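Local coordinates for CELL WALL surface anchor family protein (Streptococcus pneumoniae, PDB 2WW8), which serves as the adhesin of the pneumococcal pilus, probably attaching the bacterium to host cells through an integrin-like domain carried on Ig-like and CNA_B-type stalk domains, at residues Asp620-Asn626 with Asp671-Thr677; Thr209-Lys213 with Lys590-Glu594; Leu605-Gln609 with Tyr678-Asn683. All coordinates share one frame; numbering follows the deposited sequence.

Contact 1: residues Asp620-Asn626 with Asp671-Thr677. With CA (calcium ion), chain D.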
ATOM      1  N   ASP A 620       2.497   5.618 -22.491  1.00 13.33           N
ATOM      2  CA  ASP A 620       2.111   6.657 -21.522  1.00 14.18           C
ATOM      3  C   ASP A 620       1.447   6.091 -20.268  1.00 14.29           C
ATOM      4  O   ASP A 620       1.133   6.838 -19.324  1.00 17.22           O
ATOM      5  CB  ASP A 620       1.183   7.673 -22.169  1.00 12.77           C
ATOM      6  CG  ASP A 620       1.781   8.204 -23.436  1.00 13.50           C
ATOM      7  OD1 ASP A 620       3.029   8.384 -23.474  1.00 12.78           O
ATOM      8  OD2 ASP A 620       1.030   8.358 -24.425  1.00 14.74           O
ATOM      9  N   TYR A 621       1.248   4.776 -20.218  1.00 12.91           N
ATOM     10  CA  TYR A 621       0.571   4.254 -19.032  1.00 14.25           C
ATOM     11  C   TYR A 621       1.023   2.822 -18.850  1.00 14.38           C
ATOM     12  O   TYR A 621       1.561   2.210 -19.779  1.00 14.29           O
ATOM     13  CB  TYR A 621      -0.959   4.324 -19.182  1.00 12.50           C
ATOM     14  CG  TYR A 621      -1.486   3.363 -20.254  1.00 14.59           C
ATOM     15  CD1 TYR A 621      -1.843   2.040 -19.911  1.00 15.17           C
ATOM     16  CD2 TYR A 621      -1.586   3.771 -21.587  1.00 13.79           C
ATOM     17  CE1 TYR A 621      -2.294   1.156 -20.899  1.00 13.11           C
ATOM     18  CE2 TYR A 621      -2.042   2.919 -22.562  1.00 11.34           C
ATOM     19  CZ  TYR A 621      -2.379   1.613 -22.188  1.00 14.24           C
ATOM     20  OH  TYR A 621      -2.820   0.738 -23.152  1.00 16.59           O
ATOM     21  N   THR A 622       0.767   2.275 -17.666  1.00 15.50           N
ATOM     22  CA  THR A 622       0.785   0.826 -17.517  1.00 15.35           C
ATOM     23  C   THR A 622      -0.538   0.309 -16.952  1.00 16.63           C
ATOM     24  O   THR A 622      -1.202   0.991 -16.158  1.00 16.95           O
ATOM     25  CB  THR A 622       1.977   0.304 -16.647  1.00 17.43           C
ATOM     26  OG1 THR A 622       1.764   0.549 -15.240  1.00 21.48           O
ATOM     27  CG2 THR A 622       3.319   0.848 -17.095  1.00 14.32           C
ATOM     28  N   LEU A 623      -0.907  -0.910 -17.336  1.00 14.44           N
ATOM     29  CA  LEU A 623      -2.051  -1.602 -16.747  1.00 14.34           C
ATOM     30  C   LEU A 623      -1.622  -3.063 -16.544  1.00 14.12           C
ATOM     31  O   LEU A 623      -1.306  -3.754 -17.530  1.00 12.41           O
ATOM     32  CB  LEU A 623      -3.299  -1.482 -17.640  1.00 13.89           C
ATOM     33  CG  LEU A 623      -4.563  -1.931 -16.877  1.00 15.69           C
ATOM     34  CD1 LEU A 623      -4.939  -0.926 -15.779  1.00 14.91           C
ATOM     35  CD2 LEU A 623      -5.765  -2.202 -17.796  1.00 12.01           C
ATOM     36  N   THR A 624      -1.528  -3.480 -15.279  1.00 14.37           N
ATOM     37  CA  THR A 624      -1.076  -4.822 -14.933  1.00 12.92           C
ATOM     38  C   THR A 624      -2.068  -5.396 -13.917  1.00 15.19           C
ATOM     39  O   THR A 624      -2.840  -4.664 -13.295  1.00 15.28           O
ATOM     40  CB  THR A 624       0.384  -4.856 -14.388  1.00 15.30           C
ATOM     41  OG1 THR A 624       0.427  -4.006 -13.233  1.00 15.22           O
ATOM     42  CG2 THR A 624       1.447  -4.319 -15.458  1.00 13.91           C
ATOM     43  N   ALA A 625      -2.047  -6.711 -13.701  1.00 12.64           N
ATOM     44  CA  ALA A 625      -2.874  -7.287 -12.648  1.00 11.86           C
ATOM     45  C   ALA A 625      -2.093  -8.392 -11.968  1.00 13.18           C
ATOM     46  O   ALA A 625      -1.103  -8.910 -12.521  1.00 13.98           O
ATOM     47  CB  ALA A 625      -4.157  -7.836 -13.285  1.00 12.42           C
ATOM     48  N   ASN A 626      -2.540  -8.779 -10.777  1.00 12.94           N
ATOM     49  CA  ASN A 626      -1.772  -9.629  -9.886  1.00 12.74           C
ATOM     50  C   ASN A 626      -1.900 -11.090 -10.251  1.00 13.68           C
ATOM     51  O   ASN A 626      -1.370 -11.918  -9.536  1.00 14.46           O
ATOM     52  CB  ASN A 626      -2.139  -9.345  -8.422  1.00 14.69           C
ATOM     53  CG  ASN A 626      -3.537  -9.870  -8.060  1.00 16.31           C
ATOM     54  OD1 ASN A 626      -4.415 -10.033  -8.927  1.00 15.57           O
ATOM     55  ND2 ASN A 626      -3.727 -10.185  -6.787  1.00 14.10           N
ATOM     56  N   ASP A 671      -9.011 -11.267  -3.968  1.00 16.91           N
ATOM     57  CA  ASP A 671      -7.592 -11.419  -4.281  1.00 18.47           C
ATOM     58  C   ASP A 671      -7.256 -11.157  -5.752  1.00 18.39           C
ATOM     59  O   ASP A 671      -6.195 -11.585  -6.186  1.00 20.31           O
ATOM     60  CB  ASP A 671      -6.988 -12.756  -3.812  1.00 20.25           C
ATOM     61  CG  ASP A 671      -6.960 -12.887  -2.265  1.00 27.71           C
ATOM     62  OD1 ASP A 671      -6.682 -11.886  -1.563  1.00 33.77           O
ATOM     63  OD2 ASP A 671      -7.230 -13.985  -1.712  1.00 31.96           O
ATOM     64  N   GLU A 672      -8.116 -10.463  -6.495  1.00 15.45           N
ATOM     65  CA  GLU A 672      -7.848 -10.095  -7.876  1.00 13.56           C
ATOM     66  C   GLU A 672      -7.717  -8.606  -7.870  1.00 14.85           C
ATOM     67  O   GLU A 672      -8.663  -7.890  -7.492  1.00 15.81           O
ATOM     68  CB  GLU A 672      -8.991 -10.556  -8.818  1.00 12.68           C
ATOM     69  CG  GLU A 672      -9.059 -12.099  -8.776  1.00 15.86           C
ATOM     70  CD  GLU A 672     -10.041 -12.770  -9.730  1.00 22.09           C
ATOM     71  OE1 GLU A 672     -11.139 -12.222 -10.051  1.00 18.07           O
ATOM     72  OE2 GLU A 672      -9.688 -13.912 -10.143  1.00 22.58           O
ATOM     73  N   LYS A 673      -6.575  -8.123  -8.350  1.00 12.54           N
ATOM     74  CA  LYS A 673      -6.290  -6.719  -8.213  1.00 11.47           C
ATOM     75  C   LYS A 673      -5.633  -6.154  -9.471  1.00 13.09           C
ATOM     76  O   LYS A 673      -4.750  -6.789 -10.039  1.00 14.91           O
ATOM     77  CB  LYS A 673      -5.418  -6.535  -7.017  1.00 10.08           C
ATOM     78  CG  LYS A 673      -4.973  -5.058  -6.727  1.00 14.01           C
ATOM     79  CD  LYS A 673      -4.138  -5.197  -5.421  1.00 20.56           C
ATOM     80  CE  LYS A 673      -3.774  -3.856  -4.770  1.00 26.31           C
ATOM     81  NZ  LYS A 673      -2.450  -3.893  -3.999  1.00 29.94           N
ATOM     82  N   VAL A 674      -6.091  -4.997  -9.934  1.00 13.62           N
ATOM     83  CA  VAL A 674      -5.518  -4.365 -11.147  1.00 15.07           C
ATOM     84  C   VAL A 674      -4.862  -3.055 -10.704  1.00 15.92           C
ATOM     85  O   VAL A 674      -5.385  -2.423  -9.762  1.00 15.38           O
ATOM     86  CB  VAL A 674      -6.684  -4.008 -12.088  1.00 15.92           C
ATOM     87  CG1 VAL A 674      -6.247  -3.142 -13.262  1.00 19.64           C
ATOM     88  CG2 VAL A 674      -7.210  -5.346 -12.649  1.00 18.25           C
ATOM     89  N   THR A 675      -3.771  -2.682 -11.381  1.00 14.18           N
ATOM     90  CA  THR A 675      -2.991  -1.440 -11.141  1.00 15.48           C
ATOM     91  C   THR A 675      -2.824  -0.625 -12.419  1.00 16.10           C
ATOM     92  O   THR A 675      -2.428  -1.167 -13.470  1.00 15.18           O
ATOM     93  CB  THR A 675      -1.590  -1.796 -10.606  1.00 15.10           C
ATOM     94  OG1 THR A 675      -1.741  -2.629  -9.451  1.00 18.05           O
ATOM     95  CG2 THR A 675      -0.730  -0.546 -10.234  1.00 13.13           C
ATOM     96  N   LEU A 676      -3.156   0.662 -12.343  1.00 15.57           N
ATOM     97  CA  LEU A 676      -2.953   1.562 -13.455  1.00 15.74           C
ATOM     98  C   LEU A 676      -1.882   2.578 -13.023  1.00 16.83           C
ATOM     99  O   LEU A 676      -1.948   3.113 -11.916  1.00 15.97           O
ATOM    100  CB  LEU A 676      -4.235   2.323 -13.771  1.00 14.86           C
ATOM    101  CG  LEU A 676      -4.101   3.536 -14.704  1.00 15.34           C
ATOM    102  CD1 LEU A 676      -3.845   3.143 -16.147  1.00 15.44           C
ATOM    103  CD2 LEU A 676      -5.362   4.421 -14.684  1.00 13.61           C
ATOM    104  N   THR A 677      -0.872   2.836 -13.853  1.00 15.87           N
ATOM    105  CA  THR A 677       0.031   3.959 -13.528  1.00 16.43           C
ATOM    106  C   THR A 677       0.117   4.916 -14.715  1.00 15.50           C
ATOM    107  O   THR A 677      -0.137   4.479 -15.846  1.00 15.61           O
ATOM    108  CB  THR A 677       1.458   3.546 -13.140  1.00 14.91           C
ATOM    109  OG1 THR A 677       2.093   2.980 -14.285  1.00 17.71           O
ATOM    110  CG2 THR A 677       1.548   2.584 -11.951  1.00 15.94           C
TER
HETATM  111 CA    CA D1002       2.576   9.054 -26.143  1.00 37.41          CA
HETATM  112  O   HOH W   1       0.399  -1.120 -13.621  1.00 17.30           O
HETATM  113  O   HOH W   2       4.948   8.426 -26.091  1.00 23.33           O
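An antiparallel strand pair of the Ig-like domain of this tip pilin joins Thr622 to Thr677 and Thr624 to Thr675 as hydrogen-bonded pairs, with the non-hydrogen-bonded pair Leu623-Leu676 between them and Ala625-Val674 beyond Thr624-Thr675. The axes of 621-625 and 673-677 come within 4.6 Å and run 166° apart. On the threonine face, Thr622 OG1 and Thr677 OG1 lie 2.6 Å apart in a short hydrogen bond whose donor is not fixed. Both hydroxyls sit between their own backbone N and carbonyl carbon, which turns them toward each other. One water ties this face further: it is hydrogen-bonded to Thr622 OG1 and Thr624 OG1 and donates to Thr675 O at 2.8 Å. The other face is apolar. Leu623 CD1 rests on Val674 CG1 at 3.6 Å and also meets Leu676 CB, while Ala625 CB faces Val674 CG2; Leu631 and Val652 cover Leu623 from strands 630-632 and 651-655. At Asn626 the backbone N still donates to Lys673 O, but the return bond from Lys673 N goes to the side-chain OD1 at 2.9 Å, arriving 60° out of the carbonyl plane. Asn626 ND2 gives a nearly straight bond (168°) to Asp671 O, 2.9 Å away and close to the amide plane. These two bonds fix the amide's rotation. At the opposite end Asp620 chelates calcium through OD1 and the nearer OD2 (2.4 Å), in a site shared with Leu610, Asp613, Arg615, Asp617 and a water. Antiparallel pairing with one apolar and one threonine-lined face is characteristic of a beta sandwich such as this Ig-like domain, here with a calcium-binding loop leading into the strand.

Contact 2: residues Thr209-Lys213 with Lys590-Glu594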
ATOM      1  N   THR A 209      -5.364   1.495  -7.936  1.00 16.51           N
ATOM      2  CA  THR A 209      -5.575   0.066  -7.880  1.00 16.35           C
ATOM      3  C   THR A 209      -7.045  -0.208  -7.531  1.00 16.85           C
ATOM      4  O   THR A 209      -7.711   0.660  -6.956  1.00 16.31           O
ATOM      5  CB  THR A 209      -4.668  -0.660  -6.875  1.00 15.70           C
ATOM      6  OG1 THR A 209      -5.119  -0.450  -5.528  1.00 17.71           O
ATOM      7  CG2 THR A 209      -3.193  -0.285  -7.005  1.00 12.91           C
ATOM      8  N   VAL A 210      -7.516  -1.410  -7.898  1.00 16.47           N
ATOM      9  CA  VAL A 210      -8.863  -1.856  -7.602  1.00 14.56           C
ATOM     10  C   VAL A 210      -8.727  -3.356  -7.340  1.00 15.92           C
ATOM     11  O   VAL A 210      -8.048  -4.055  -8.077  1.00 15.38           O
ATOM     12  CB  VAL A 210      -9.834  -1.619  -8.778  1.00 17.89           C
ATOM     13  CG1 VAL A 210     -11.197  -2.206  -8.408  1.00 17.62           C
ATOM     14  CG2 VAL A 210     -10.001  -0.098  -9.027  1.00 16.56           C
ATOM     15  N   SER A 211      -9.345  -3.821  -6.263  1.00 13.67           N
ATOM     16  CA  SER A 211      -9.376  -5.247  -5.961  0.50 14.42           C
ATOM     17  C   SER A 211     -10.821  -5.603  -5.677  1.00 14.44           C
ATOM     18  O   SER A 211     -11.596  -4.774  -5.141  1.00 14.18           O
ATOM     19  CB  SER A 211      -8.480  -5.544  -4.770  0.50 13.37           C
ATOM     20  OG  SER A 211      -9.196  -5.267  -3.591  0.50 13.56           O
ATOM     21  N   GLY A 212     -11.215  -6.804  -6.097  1.00 14.47           N
ATOM     22  CA  GLY A 212     -12.621  -7.219  -6.003  1.00 11.75           C
ATOM     23  C   GLY A 212     -12.940  -8.117  -4.810  1.00 12.49           C
ATOM     24  O   GLY A 212     -12.121  -8.342  -3.877  1.00 11.81           O
ATOM     25  N   LYS A 213     -14.145  -8.662  -4.866  1.00 12.75           N
ATOM     26  CA  LYS A 213     -14.632  -9.548  -3.825  1.00 11.72           C
ATOM     27  C   LYS A 213     -15.482 -10.646  -4.483  1.00 12.46           C
ATOM     28  O   LYS A 213     -16.303 -10.378  -5.369  1.00 11.91           O
ATOM     29  CB  LYS A 213     -15.469  -8.760  -2.802  1.00 12.14           C
ATOM     30  CG  LYS A 213     -15.993  -9.615  -1.632  1.00 15.52           C
ATOM     31  CD  LYS A 213     -16.679  -8.788  -0.547  1.00 18.58           C
ATOM     32  CE  LYS A 213     -15.760  -7.713   0.081  1.00 22.02           C
ATOM     33  NZ  LYS A 213     -16.492  -6.844   1.091  1.00 20.40           N
ATOM     34  N   LYS A 590     -20.608 -14.940  -7.334  1.00 14.65           N
ATOM     35  CA  LYS A 590     -20.675 -13.773  -8.216  1.00 15.90           C
ATOM     36  C   LYS A 590     -19.545 -12.859  -7.829  1.00 15.76           C
ATOM     37  O   LYS A 590     -19.282 -12.704  -6.637  1.00 18.58           O
ATOM     38  CB  LYS A 590     -22.005 -13.032  -8.006  1.00 16.72           C
ATOM     39  CG  LYS A 590     -23.129 -13.719  -8.757  1.00 22.02           C
ATOM     40  CD  LYS A 590     -24.545 -13.186  -8.490  1.00 32.98           C
ATOM     41  CE  LYS A 590     -25.544 -14.091  -9.258  1.00 33.80           C
ATOM     42  NZ  LYS A 590     -26.957 -14.025  -8.745  1.00 38.86           N
ATOM     43  N   LYS A 591     -18.852 -12.251  -8.782  1.00 14.24           N
ATOM     44  CA  LYS A 591     -17.793 -11.302  -8.474  1.00 12.45           C
ATOM     45  C   LYS A 591     -18.423  -9.925  -8.278  1.00 12.82           C
ATOM     46  O   LYS A 591     -19.451  -9.657  -8.910  1.00 12.97           O
ATOM     47  CB  LYS A 591     -16.734 -11.366  -9.568  1.00 14.36           C
ATOM     48  CG  LYS A 591     -16.173 -12.770  -9.596  1.00 14.78           C
ATOM     49  CD  LYS A 591     -14.902 -12.783 -10.361  1.00 23.02           C
ATOM     50  CE  LYS A 591     -14.416 -14.229 -10.412  1.00 27.74           C
ATOM     51  NZ  LYS A 591     -13.099 -14.179 -11.091  1.00 26.22           N
ATOM     52  N   SER A 592     -17.860  -9.112  -7.385  1.00 11.30           N
ATOM     53  CA  SER A 592     -18.381  -7.796  -7.061  1.00 13.37           C
ATOM     54  C   SER A 592     -18.055  -6.755  -8.139  1.00 14.04           C
ATOM     55  O   SER A 592     -18.787  -5.759  -8.262  1.00 15.83           O
ATOM     56  CB  SER A 592     -17.759  -7.312  -5.766  1.00 12.73           C
ATOM     57  OG  SER A 592     -16.373  -7.126  -6.011  1.00 13.69           O
ATOM     58  N   ILE A 593     -16.969  -6.957  -8.882  1.00 12.63           N
ATOM     59  CA  ILE A 593     -16.595  -6.044  -9.975  1.00 14.73           C
ATOM     60  C   ILE A 593     -16.837  -6.785 -11.277  1.00 14.86           C
ATOM     61  O   ILE A 593     -16.207  -7.799 -11.574  1.00 14.47           O
ATOM     62  CB  ILE A 593     -15.204  -5.469  -9.808  1.00 15.12           C
ATOM     63  CG1 ILE A 593     -15.199  -4.653  -8.509  1.00 14.81           C
ATOM     64  CG2 ILE A 593     -14.775  -4.596 -11.072  1.00 13.36           C
ATOM     65  CD1 ILE A 593     -13.793  -4.412  -8.042  1.00 17.41           C
ATOM     66  N   GLU A 594     -17.845  -6.327 -12.000  1.00 13.80           N
ATOM     67  CA  GLU A 594     -18.220  -7.042 -13.191  1.00 14.43           C
ATOM     68  C   GLU A 594     -18.460  -6.068 -14.371  1.00 12.17           C
ATOM     69  O   GLU A 594     -19.474  -5.396 -14.387  1.00 11.87           O
ATOM     70  CB  GLU A 594     -19.454  -7.876 -12.856  1.00 17.01           C
ATOM     71  CG  GLU A 594     -19.997  -8.338 -14.170  1.00 20.87           C
ATOM     72  CD  GLU A 594     -20.544  -9.709 -14.160  1.00 32.76           C
ATOM     73  OE1 GLU A 594     -21.489  -9.984 -13.359  1.00 34.84           O
ATOM     74  OE2 GLU A 594     -20.027 -10.459 -15.027  1.00 36.84           O
TER
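Segments 209-213 and 590-594 run almost antiparallel, 167° apart end to end, and are joined by one backbone hydrogen bond, Ser592 N to Lys213 O at 2.8 Å. The chain returning from the integrin-like part pairs as 587-591 with strand 203-218, then turns a corner at 594 and continues as 593-601 in the other sheet of the Ig-like domain. Strand pairing proper continues just beyond the contact, through the backbone bond of Lys590 with Val215. Ser592 N approaches Lys213 O almost in line with its carbonyl bond (165°), and the same carbonyl also receives the CA-H of Lys591. Ser592 directs its side chain at segment 209-213: CB lies 3.4 Å from Lys213 O, and OG comes 2.9 Å from Lys213 N while taking part in a hydrogen bond with Glu186 O. A chi1 of 66° folds OG back over its own backbone and tucks it against Lys213, whose CB it approaches at 3.7 Å. Gly212 presents its bare CA to both Ser592 OG and Ile593 CD1. The Lys213 chain, bent at chi3, carries NZ to Pro185 O, and Lys591 NZ pairs with Glu672 in a salt bridge, so both lysine ends lead off to other partners. The apolar part of the contact is made by Ile593, which enters the core beside Leu666 and Leu668. Its CD1 also reaches Ser211 O, and it meets Val210 CG1 at 3.4 Å, a carbon pair tighter than the usual van der Waals distance.

Contact 3: residues Leu605-Gln609 with Tyr678-Asn683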
ATOM      1  N   LEU A 605      -5.416  22.400 -14.318  1.00 18.81           N
ATOM      2  CA  LEU A 605      -3.991  22.646 -14.358  1.00 18.05           C
ATOM      3  C   LEU A 605      -3.096  21.446 -14.077  1.00 18.16           C
ATOM      4  O   LEU A 605      -1.992  21.650 -13.548  1.00 17.65           O
ATOM      5  CB  LEU A 605      -3.656  23.807 -13.413  1.00 19.90           C
ATOM      6  CG  LEU A 605      -4.234  25.164 -13.817  1.00 22.24           C
ATOM      7  CD1 LEU A 605      -3.400  26.222 -13.147  1.00 24.78           C
ATOM      8  CD2 LEU A 605      -4.179  25.374 -15.329  1.00 27.51           C
ATOM      9  N   ILE A 606      -3.587  20.238 -14.403  1.00 16.66           N
ATOM     10  CA  ILE A 606      -2.849  18.972 -14.311  1.00 15.86           C
ATOM     11  C   ILE A 606      -2.829  18.414 -15.734  1.00 16.92           C
ATOM     12  O   ILE A 606      -3.906  18.194 -16.306  1.00 15.04           O
ATOM     13  CB  ILE A 606      -3.553  17.949 -13.387  1.00 17.59           C
ATOM     14  CG1 ILE A 606      -3.718  18.520 -11.962  1.00 15.72           C
ATOM     15  CG2 ILE A 606      -2.816  16.601 -13.420  1.00 13.40           C
ATOM     16  CD1 ILE A 606      -2.430  18.547 -11.115  1.00 16.95           C
ATOM     17  N   ASP A 607      -1.634  18.290 -16.326  1.00 15.28           N
ATOM     18  CA  ASP A 607      -1.507  17.676 -17.648  1.00 16.38           C
ATOM     19  C   ASP A 607      -0.981  16.242 -17.609  1.00 15.48           C
ATOM     20  O   ASP A 607       0.088  15.977 -17.078  1.00 15.12           O
ATOM     21  CB  ASP A 607      -0.578  18.485 -18.558  1.00 16.82           C
ATOM     22  CG  ASP A 607      -0.936  19.966 -18.611  1.00 22.99           C
ATOM     23  OD1 ASP A 607      -2.134  20.269 -18.843  1.00 26.89           O
ATOM     24  OD2 ASP A 607      -0.032  20.825 -18.443  1.00 24.38           O
ATOM     25  N   LEU A 608      -1.764  15.314 -18.150  1.00 15.89           N
ATOM     26  CA  LEU A 608      -1.334  13.940 -18.379  1.00 15.79           C
ATOM     27  C   LEU A 608      -0.120  13.993 -19.333  1.00 15.28           C
ATOM     28  O   LEU A 608      -0.169  14.729 -20.330  1.00 14.60           O
ATOM     29  CB  LEU A 608      -2.446  13.146 -19.065  1.00 14.73           C
ATOM     30  CG  LEU A 608      -2.246  11.630 -19.298  1.00 14.14           C
ATOM     31  CD1 LEU A 608      -2.059  10.766 -18.100  1.00 17.44           C
ATOM     32  CD2 LEU A 608      -3.494  11.155 -20.051  1.00 12.79           C
ATOM     33  N   GLN A 609       0.946  13.264 -19.000  1.00 15.60           N
ATOM     34  CA  GLN A 609       2.160  13.202 -19.827  1.00 17.01           C
ATOM     35  C   GLN A 609       1.880  12.240 -20.955  1.00 16.92           C
ATOM     36  O   GLN A 609       1.626  11.048 -20.740  1.00 18.41           O
ATOM     37  CB  GLN A 609       3.375  12.737 -19.042  1.00 17.16           C
ATOM     38  CG  GLN A 609       3.690  13.768 -17.961  1.00 20.85           C
ATOM     39  CD  GLN A 609       3.972  15.125 -18.568  1.00 27.41           C
ATOM     40  OE1 GLN A 609       3.075  15.976 -18.753  1.00 29.22           O
ATOM     41  NE2 GLN A 609       5.239  15.336 -18.901  1.00 26.76           N
ATOM     42  N   TYR A 678       0.426   6.202 -14.472  1.00 14.44           N
ATOM     43  CA  TYR A 678       0.625   7.147 -15.540  1.00 15.01           C
ATOM     44  C   TYR A 678       1.343   8.344 -14.892  1.00 15.29           C
ATOM     45  O   TYR A 678       1.487   8.429 -13.683  1.00 15.81           O
ATOM     46  CB  TYR A 678      -0.687   7.553 -16.266  1.00 14.81           C
ATOM     47  CG  TYR A 678      -1.740   8.135 -15.333  1.00 20.11           C
ATOM     48  CD1 TYR A 678      -2.676   7.305 -14.668  1.00 16.63           C
ATOM     49  CD2 TYR A 678      -1.758   9.503 -15.048  1.00 16.61           C
ATOM     50  CE1 TYR A 678      -3.625   7.848 -13.785  1.00 17.29           C
ATOM     51  CE2 TYR A 678      -2.723  10.062 -14.185  1.00 16.17           C
ATOM     52  CZ  TYR A 678      -3.638   9.236 -13.551  1.00 18.92           C
ATOM     53  OH  TYR A 678      -4.578   9.812 -12.705  1.00 13.30           O
ATOM     54  N   ASN A 679       1.780   9.291 -15.710  1.00 14.46           N
ATOM     55  CA  ASN A 679       2.562  10.408 -15.223  1.00 15.84           C
ATOM     56  C   ASN A 679       1.797  11.679 -15.489  1.00 15.01           C
ATOM     57  O   ASN A 679       1.081  11.742 -16.494  1.00 14.26           O
ATOM     58  CB  ASN A 679       3.927  10.430 -15.921  1.00 14.82           C
ATOM     59  CG  ASN A 679       4.780   9.227 -15.530  1.00 18.23           C
ATOM     60  OD1 ASN A 679       4.899   8.863 -14.345  1.00 17.68           O
ATOM     61  ND2 ASN A 679       5.391   8.600 -16.525  1.00 16.88           N
ATOM     62  N   VAL A 680       1.935  12.639 -14.563  1.00 14.45           N
ATOM     63  CA  VAL A 680       1.359  13.980 -14.723  1.00 14.56           C
ATOM     64  C   VAL A 680       2.397  15.042 -14.405  1.00 14.81           C
ATOM     65  O   VAL A 680       3.424  14.785 -13.777  1.00 14.37           O
ATOM     66  CB  VAL A 680       0.115  14.254 -13.850  1.00 15.90           C
ATOM     67  CG1 VAL A 680      -0.973  13.151 -14.071  1.00 13.22           C
ATOM     68  CG2 VAL A 680       0.556  14.330 -12.365  1.00 16.12           C
ATOM     69  N   ARG A 681       2.045  16.244 -14.835  1.00 14.66           N
ATOM     70  CA  ARG A 681       2.831  17.418 -14.608  1.00 15.49           C
ATOM     71  C   ARG A 681       1.881  18.576 -14.266  1.00 16.60           C
ATOM     72  O   ARG A 681       0.860  18.821 -14.954  1.00 16.35           O
ATOM     73  CB  ARG A 681       3.604  17.738 -15.898  1.00 14.33           C
ATOM     74  CG  ARG A 681       4.635  18.884 -15.723  1.00 16.11           C
ATOM     75  CD  ARG A 681       5.331  19.191 -17.048  1.00 16.11           C
ATOM     76  NE  ARG A 681       6.324  20.241 -16.838  1.00 19.80           N
ATOM     77  CZ  ARG A 681       6.116  21.526 -17.097  1.00 20.12           C
ATOM     78  NH1 ARG A 681       4.944  21.935 -17.575  1.00 18.91           N
ATOM     79  NH2 ARG A 681       7.079  22.415 -16.870  1.00 23.35           N
ATOM     80  N   LEU A 682       2.276  19.327 -13.240  1.00 17.25           N
ATOM     81  CA  LEU A 682       1.637  20.617 -13.008  1.00 18.02           C
ATOM     82  C   LEU A 682       1.790  21.573 -14.200  1.00 18.83           C
ATOM     83  O   LEU A 682       2.886  21.805 -14.716  1.00 19.44           O
ATOM     84  CB  LEU A 682       2.176  21.244 -11.720  1.00 19.17           C
ATOM     85  CG  LEU A 682       1.540  22.552 -11.257  1.00 17.50           C
ATOM     86  CD1 LEU A 682       0.036  22.430 -11.017  1.00 19.79           C
ATOM     87  CD2 LEU A 682       2.275  23.017 -10.000  1.00 15.62           C
ATOM     88  N   ASN A 683       0.670  22.112 -14.667  1.00 18.37           N
ATOM     89  CA  ASN A 683       0.687  23.044 -15.766  1.00 19.20           C
ATOM     90  C   ASN A 683       1.421  24.353 -15.438  1.00 19.95           C
ATOM     91  O   ASN A 683       1.377  24.847 -14.313  1.00 20.15           O
ATOM     92  CB  ASN A 683      -0.742  23.325 -16.207  1.00 19.42           C
ATOM     93  CG  ASN A 683      -0.776  24.279 -17.360  1.00 22.37           C
ATOM     94  OD1 ASN A 683      -0.733  25.491 -17.165  1.00 24.25           O
ATOM     95  ND2 ASN A 683      -0.805  23.742 -18.581  1.00 21.31           N
TER
HETATM   96  O   HOH W   3       1.869   9.331 -18.722  1.00 17.81           O
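Leu608 and Tyr678 meet at about a right angle across two antiparallel strands of the Ig-like domain, with CD1 of the leucine 3.3 Å from CD2 of the ring. Leu608 reaches there because CG stands anti to the backbone N, which swings the branch toward the second strand, and Tyr678 OH is held by Asp600. Farther along the same face Ile606 slants over Val680, its CG2 3.8 Å from Val680 CB. Beside it Leu682 CD1 lies against Leu605 O, and Ile718 packs on both Ile606 and Leu682. The opposite face is polar. Asp607 and Asn683 are turned steeply against each other, carboxylate and amide planes 78° apart, yet Asn683 ND2 still donates to the syn lone pair of Asp607 OD2 at 3.0 Å, while Asn683 OD1 accepts Glu685 N. Gln609, bent at chi2, leans over the aliphatic root of Arg681, with OE1 3.4 Å from CB, and the amide and guanidinium planes are inclined to each other by a modest angle. The guanidinium itself is carried outward by the extended chain to salt bridges with Asp201 and Asp684; Asp607 OD2 stays 5.2 Å from Arg681 NH1. In the backbone, Asp607-Arg681 is hydrogen-bonded both ways between the non-hydrogen-bonded pairs Ile606-Leu682 and Leu608-Val680, and the strand axes differ by 145°, well off the antiparallel ideal, as expected of twisted beta strands. Two further backbone bonds flank the pair. Asn683 N donates to Leu605 O, and Gln609 N gives a nearly straight bond (174°) to Asn679 O, 2.9 Å away.

Overall arrangement
From the N terminus, strand 203-218 comes first, and contact 2 then closes a loop of 376 residues that includes the helix-rich, metal-binding part of the chain, bringing the return strand back beside its departure. The Ig-like region follows. Contact 3 opens at 605-609 and closes at 678-683, and contact 1, between 620-626 and 671-677, is enclosed by it. Contacts 1 and 3 share strand 673-682, pairing successive portions of it with 621-625 and 606-608, and the calcium-binding loop links those two strands. Strand 203-218 borders 673-682, where Val674 N meets Val210 O. Contacts 2 and 3 do not touch, their nearest atoms being about 9 Å apart.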